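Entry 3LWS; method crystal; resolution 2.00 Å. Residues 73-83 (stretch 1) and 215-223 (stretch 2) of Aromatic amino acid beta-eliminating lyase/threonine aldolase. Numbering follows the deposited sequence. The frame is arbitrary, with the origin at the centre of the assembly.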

HETATM    1  N   MSE A  73      -7.013   4.861   3.811  1.00 19.09           N
HETATM    2  CA  MSE A  73      -6.726   5.827   2.748  1.00 16.56           C
HETATM    3  C   MSE A  73      -7.972   6.140   1.938  1.00 18.37           C
HETATM    4  O   MSE A  73      -8.304   7.301   1.717  1.00 17.95           O
HETATM    5  CB  MSE A  73      -5.645   5.287   1.817  1.00 17.78           C
HETATM    6  CG  MSE A  73      -5.144   6.295   0.816  1.00 15.08           C
HETATM    7 SE   MSE A  73      -3.879   5.561  -0.454  0.75 21.16          SE
HETATM    8  CE  MSE A  73      -2.366   4.986   0.745  1.00 14.81           C
ATOM      9  N   ALA A  74      -8.653   5.089   1.482  1.00 17.72           N
ATOM     10  CA  ALA A  74      -9.866   5.214   0.695  1.00 18.26           C
ATOM     11  C   ALA A  74     -10.928   6.171   1.321  1.00 18.69           C
ATOM     12  O   ALA A  74     -11.458   7.059   0.643  1.00 20.42           O
ATOM     13  CB  ALA A  74     -10.458   3.822   0.419  1.00 16.67           C
ATOM     14  N   GLN A  75     -11.206   6.036   2.605  1.00 18.89           N
ATOM     15  CA  GLN A  75     -12.328   6.818   3.189  1.00 18.39           C
ATOM     16  C   GLN A  75     -11.957   8.261   3.537  1.00 18.02           C
ATOM     17  O   GLN A  75     -12.795   9.149   3.423  1.00 18.76           O
ATOM     18  CB  GLN A  75     -12.922   6.108   4.381  1.00 16.43           C
ATOM     19  CG  GLN A  75     -13.522   4.823   4.003  1.00 15.93           C
ATOM     20  CD  GLN A  75     -14.471   4.312   4.981  1.00 15.05           C
ATOM     21  OE1 GLN A  75     -15.689   4.252   4.690  1.00 20.74           O
ATOM     22  NE2 GLN A  75     -13.969   3.911   6.171  1.00 16.08           N
ATOM     23  N   GLN A  76     -10.700   8.465   3.934  1.00 17.02           N
ATOM     24  CA  GLN A  76     -10.133   9.798   4.082  1.00 17.53           C
ATOM     25  C   GLN A  76     -10.220  10.546   2.777  1.00 19.03           C
ATOM     26  O   GLN A  76     -10.701  11.695   2.733  1.00 17.40           O
ATOM     27  CB  GLN A  76      -8.684   9.742   4.539  1.00 17.07           C
ATOM     28  CG  GLN A  76      -8.553   9.532   6.029  1.00 19.49           C
ATOM     29  CD  GLN A  76      -7.133   9.317   6.466  1.00 19.09           C
ATOM     30  OE1 GLN A  76      -6.209   9.905   5.909  1.00 22.69           O
ATOM     31  NE2 GLN A  76      -6.941   8.493   7.491  1.00 16.50           N
ATOM     32  N   VAL A  77      -9.804   9.881   1.703  1.00 19.00           N
ATOM     33  CA  VAL A  77      -9.913  10.507   0.388  1.00 18.37           C
ATOM     34  C   VAL A  77     -11.359  10.851   0.005  1.00 17.85           C
ATOM     35  O   VAL A  77     -11.625  11.937  -0.523  1.00 16.31           O
ATOM     36  CB  VAL A  77      -9.292   9.652  -0.697  1.00 16.53           C
ATOM     37  CG1 VAL A  77      -9.706  10.226  -2.114  1.00 15.01           C
ATOM     38  CG2 VAL A  77      -7.805   9.608  -0.511  1.00 15.30           C
ATOM     39  N   ALA A  78     -12.281   9.935   0.275  1.00 18.00           N
ATOM     40  CA  ALA A  78     -13.707  10.146  -0.068  1.00 18.63           C
ATOM     41  C   ALA A  78     -14.229  11.408   0.616  1.00 18.99           C
ATOM     42  O   ALA A  78     -14.801  12.298  -0.043  1.00 19.96           O
ATOM     43  CB  ALA A  78     -14.565   8.952   0.341  1.00 16.95           C
ATOM     44  N   LEU A  79     -14.012  11.468   1.929  1.00 18.89           N
ATOM     45  CA  LEU A  79     -14.514  12.583   2.758  1.00 18.78           C
ATOM     46  C   LEU A  79     -13.933  13.929   2.305  1.00 18.79           C
ATOM     47  O   LEU A  79     -14.669  14.927   2.164  1.00 18.05           O
ATOM     48  CB  LEU A  79     -14.245  12.342   4.251  1.00 18.78           C
ATOM     49  CG  LEU A  79     -15.037  11.225   4.959  1.00 25.22           C
ATOM     50  CD1 LEU A  79     -14.846  11.269   6.438  1.00 22.81           C
ATOM     51  CD2 LEU A  79     -16.469  11.332   4.688  1.00 21.29           C
ATOM     52  N   ARG A  80     -12.624  13.936   2.027  1.00 19.01           N
ATOM     53  CA  ARG A  80     -11.952  15.126   1.501  1.00 17.24           C
ATOM     54  C   ARG A  80     -12.539  15.582   0.165  1.00 18.62           C
ATOM     55  O   ARG A  80     -12.751  16.786  -0.036  1.00 20.19           O
ATOM     56  CB  ARG A  80     -10.451  14.887   1.378  1.00 17.79           C
ATOM     57  CG  ARG A  80      -9.619  16.061   0.773  1.00 18.03           C
ATOM     58  CD  ARG A  80      -9.863  17.384   1.488  1.00 20.31           C
ATOM     59  NE  ARG A  80      -9.219  18.481   0.785  1.00 22.25           N
ATOM     60  CZ  ARG A  80      -7.975  18.894   1.015  1.00 19.21           C
ATOM     61  NH1 ARG A  80      -7.206  18.298   1.912  1.00 20.23           N
ATOM     62  NH2 ARG A  80      -7.481  19.899   0.305  1.00 21.07           N
ATOM     63  N   ILE A  81     -12.805  14.645  -0.738  1.00 17.35           N
ATOM     64  CA  ILE A  81     -13.383  15.014  -2.033  1.00 19.39           C
ATOM     65  C   ILE A  81     -14.733  15.678  -1.811  1.00 19.23           C
ATOM     66  O   ILE A  81     -14.944  16.778  -2.275  1.00 18.18           O
ATOM     67  CB  ILE A  81     -13.483  13.849  -2.990  1.00 18.68           C
ATOM     68  CG1 ILE A  81     -12.069  13.363  -3.324  1.00 18.28           C
ATOM     69  CG2 ILE A  81     -14.214  14.263  -4.321  1.00 18.29           C
ATOM     70  CD1 ILE A  81     -11.999  11.894  -3.750  1.00 17.24           C
ATOM     71  N   TRP A  82     -15.611  15.046  -1.053  1.00 18.09           N
ATOM     72  CA  TRP A  82     -16.906  15.643  -0.753  1.00 18.66           C
ATOM     73  C   TRP A  82     -16.795  16.958   0.023  1.00 18.98           C
ATOM     74  O   TRP A  82     -17.518  17.881  -0.272  1.00 20.26           O
ATOM     75  CB  TRP A  82     -17.849  14.694  -0.014  1.00 18.20           C
ATOM     76  CG  TRP A  82     -18.189  13.405  -0.757  1.00 20.75           C
ATOM     77  CD1 TRP A  82     -18.118  12.140  -0.236  1.00 19.68           C
ATOM     78  CD2 TRP A  82     -18.658  13.248  -2.121  1.00 16.43           C
ATOM     79  NE1 TRP A  82     -18.510  11.220  -1.172  1.00 17.72           N
ATOM     80  CE2 TRP A  82     -18.868  11.869  -2.328  1.00 17.08           C
ATOM     81  CE3 TRP A  82     -18.958  14.138  -3.170  1.00 19.74           C
ATOM     82  CZ2 TRP A  82     -19.300  11.353  -3.562  1.00 19.74           C
ATOM     83  CZ3 TRP A  82     -19.404  13.625  -4.377  1.00 19.48           C
ATOM     84  CH2 TRP A  82     -19.559  12.243  -4.565  1.00 22.20           C
ATOM     85  N   SER A  83     -15.884  17.052   0.978  1.00 19.52           N
ATOM     86  CA  SER A  83     -15.664  18.297   1.685  1.00 19.56           C
ATOM     87  C   SER A  83     -15.305  19.402   0.673  1.00 21.07           C
ATOM     88  O   SER A  83     -15.896  20.479   0.702  1.00 20.05           O
ATOM     89  CB  SER A  83     -14.546  18.149   2.711  1.00 18.69           C
ATOM     90  OG  SER A  83     -14.185  19.387   3.272  1.00 19.42           O
TER
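Stretch 2 215-223: ILAGPAAFC

What path does stretch 2 take along the helix of residues 73-83? It arrives as a strand, 215-218, passes through P219 at the N-cap position, and enters a helix at A220. C223 N donates to P219 O at 3.0 Å. The backbones approach most closely where A74 CA lies 6.0 Å from L216 CA; farther on, I81 CA and F222 CA are 7.0 Å apart, so both stretches advance in the same general sense.

What holds the strand against the helix? L216, with chi1 t and chi2 p, points toward stretch 1. L216 CD2 lies 3.7 Å from A74 O, and L216 CD1 is 4.0 Å from A78 CB. Where the backbones are near, A74 CB lies 4.3 Å from L216 CB.

How is F222 received? Its ring lies between two side chains: I81 covers one face and W82 the opposite one. The six-membered ring of W82 and the F222 ring form an offset stack, centroids 4.4 Å apart and planes at 16°, with W82 CZ2 3.3 Å from F222 CD1. I81 CG2 is 3.5 Å from F222 CD1, while A78 CA meets the ring edge at F222 CZ, 3.8 Å away.

Does the turn add anything? P219 CD sits at the edge of the indole, 4.1 Å from W82 CH2. No hydrogen bonds join the stretches; the contact rests on apolar packing.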

ATOM      1  N   ILE A 215     -11.952  -1.221  -2.362  1.00 16.83           N
ATOM      2  CA  ILE A 215     -12.530  -0.493  -3.482  1.00 17.85           C
ATOM      3  C   ILE A 215     -13.332   0.717  -2.967  1.00 16.61           C
ATOM      4  O   ILE A 215     -14.106   0.592  -2.078  1.00 17.45           O
ATOM      5  CB  ILE A 215     -13.446  -1.408  -4.376  1.00 16.50           C
ATOM      6  CG1 ILE A 215     -12.621  -2.235  -5.363  1.00 18.83           C
ATOM      7  CG2 ILE A 215     -14.450  -0.575  -5.110  1.00 15.07           C
ATOM      8  CD1 ILE A 215     -12.112  -1.495  -6.605  1.00 16.98           C
ATOM      9  N   LEU A 216     -13.067   1.891  -3.535  1.00 18.72           N
ATOM     10  CA  LEU A 216     -13.849   3.102  -3.335  1.00 18.16           C
ATOM     11  C   LEU A 216     -14.599   3.345  -4.635  1.00 18.25           C
ATOM     12  O   LEU A 216     -13.966   3.470  -5.675  1.00 20.44           O
ATOM     13  CB  LEU A 216     -12.922   4.298  -3.100  1.00 15.49           C
ATOM     14  CG  LEU A 216     -13.619   5.665  -3.056  1.00 14.77           C
ATOM     15  CD1 LEU A 216     -14.653   5.685  -1.889  1.00 16.33           C
ATOM     16  CD2 LEU A 216     -12.537   6.794  -2.925  1.00 12.89           C
ATOM     17  N   ALA A 217     -15.919   3.388  -4.587  1.00 18.86           N
ATOM     18  CA  ALA A 217     -16.713   3.530  -5.806  1.00 20.12           C
ATOM     19  C   ALA A 217     -17.691   4.699  -5.677  1.00 20.33           C
ATOM     20  O   ALA A 217     -18.145   5.062  -4.585  1.00 18.52           O
ATOM     21  CB  ALA A 217     -17.428   2.235  -6.126  1.00 17.13           C
ATOM     22  N   GLY A 218     -18.023   5.266  -6.823  1.00 21.61           N
ATOM     23  CA  GLY A 218     -18.903   6.441  -6.896  1.00 20.71           C
ATOM     24  C   GLY A 218     -18.992   7.022  -8.302  1.00 20.93           C
ATOM     25  O   GLY A 218     -18.692   6.336  -9.278  1.00 21.29           O
ATOM     26  N   PRO A 219     -19.411   8.295  -8.421  1.00 22.36           N
ATOM     27  CA  PRO A 219     -19.459   8.937  -9.747  1.00 22.13           C
ATOM     28  C   PRO A 219     -18.080   8.985 -10.427  1.00 22.70           C
ATOM     29  O   PRO A 219     -17.037   8.988  -9.749  1.00 22.50           O
ATOM     30  CB  PRO A 219     -19.940  10.368  -9.428  1.00 23.79           C
ATOM     31  CG  PRO A 219     -20.529  10.300  -8.062  1.00 25.04           C
ATOM     32  CD  PRO A 219     -19.777   9.233  -7.346  1.00 22.22           C
ATOM     33  N   ALA A 220     -18.101   9.080 -11.752  1.00 22.21           N
ATOM     34  CA  ALA A 220     -16.920   9.219 -12.577  1.00 20.80           C
ATOM     35  C   ALA A 220     -15.935  10.302 -12.128  1.00 20.53           C
ATOM     36  O   ALA A 220     -14.738   9.982 -11.924  1.00 21.65           O
ATOM     37  CB  ALA A 220     -17.337   9.425 -14.062  1.00 21.38           C
ATOM     38  N   ALA A 221     -16.405  11.554 -11.966  1.00 19.25           N
ATOM     39  CA  ALA A 221     -15.541  12.705 -11.583  1.00 21.38           C
ATOM     40  C   ALA A 221     -14.934  12.540 -10.184  1.00 21.41           C
ATOM     41  O   ALA A 221     -13.764  12.808  -9.978  1.00 23.41           O
ATOM     42  CB  ALA A 221     -16.317  14.029 -11.642  1.00 22.73           C
ATOM     43  N   PHE A 222     -15.755  12.105  -9.239  1.00 21.65           N
ATOM     44  CA  PHE A 222     -15.317  11.701  -7.890  1.00 21.15           C
ATOM     45  C   PHE A 222     -14.134  10.696  -7.938  1.00 20.16           C
ATOM     46  O   PHE A 222     -13.083  10.889  -7.304  1.00 18.95           O
ATOM     47  CB  PHE A 222     -16.520  11.117  -7.140  1.00 19.71           C
ATOM     48  CG  PHE A 222     -16.189  10.551  -5.789  1.00 20.03           C
ATOM     49  CD1 PHE A 222     -16.160  11.375  -4.667  1.00 17.86           C
ATOM     50  CD2 PHE A 222     -15.940   9.178  -5.640  1.00 18.85           C
ATOM     51  CE1 PHE A 222     -15.854  10.873  -3.447  1.00 19.45           C
ATOM     52  CE2 PHE A 222     -15.647   8.660  -4.430  1.00 20.06           C
ATOM     53  CZ  PHE A 222     -15.572   9.507  -3.311  1.00 18.55           C
ATOM     54  N   CYS A 223     -14.296   9.637  -8.712  1.00 18.65           N
ATOM     55  CA  CYS A 223     -13.218   8.643  -8.857  1.00 20.08           C
ATOM     56  C   CYS A 223     -11.972   9.214  -9.523  1.00 20.48           C
ATOM     57  O   CYS A 223     -10.888   8.801  -9.197  1.00 20.52           O
ATOM     58  CB  CYS A 223     -13.711   7.381  -9.589  1.00 19.71           C
ATOM     59  SG  CYS A 223     -14.909   6.485  -8.587  1.00 21.05           S
TER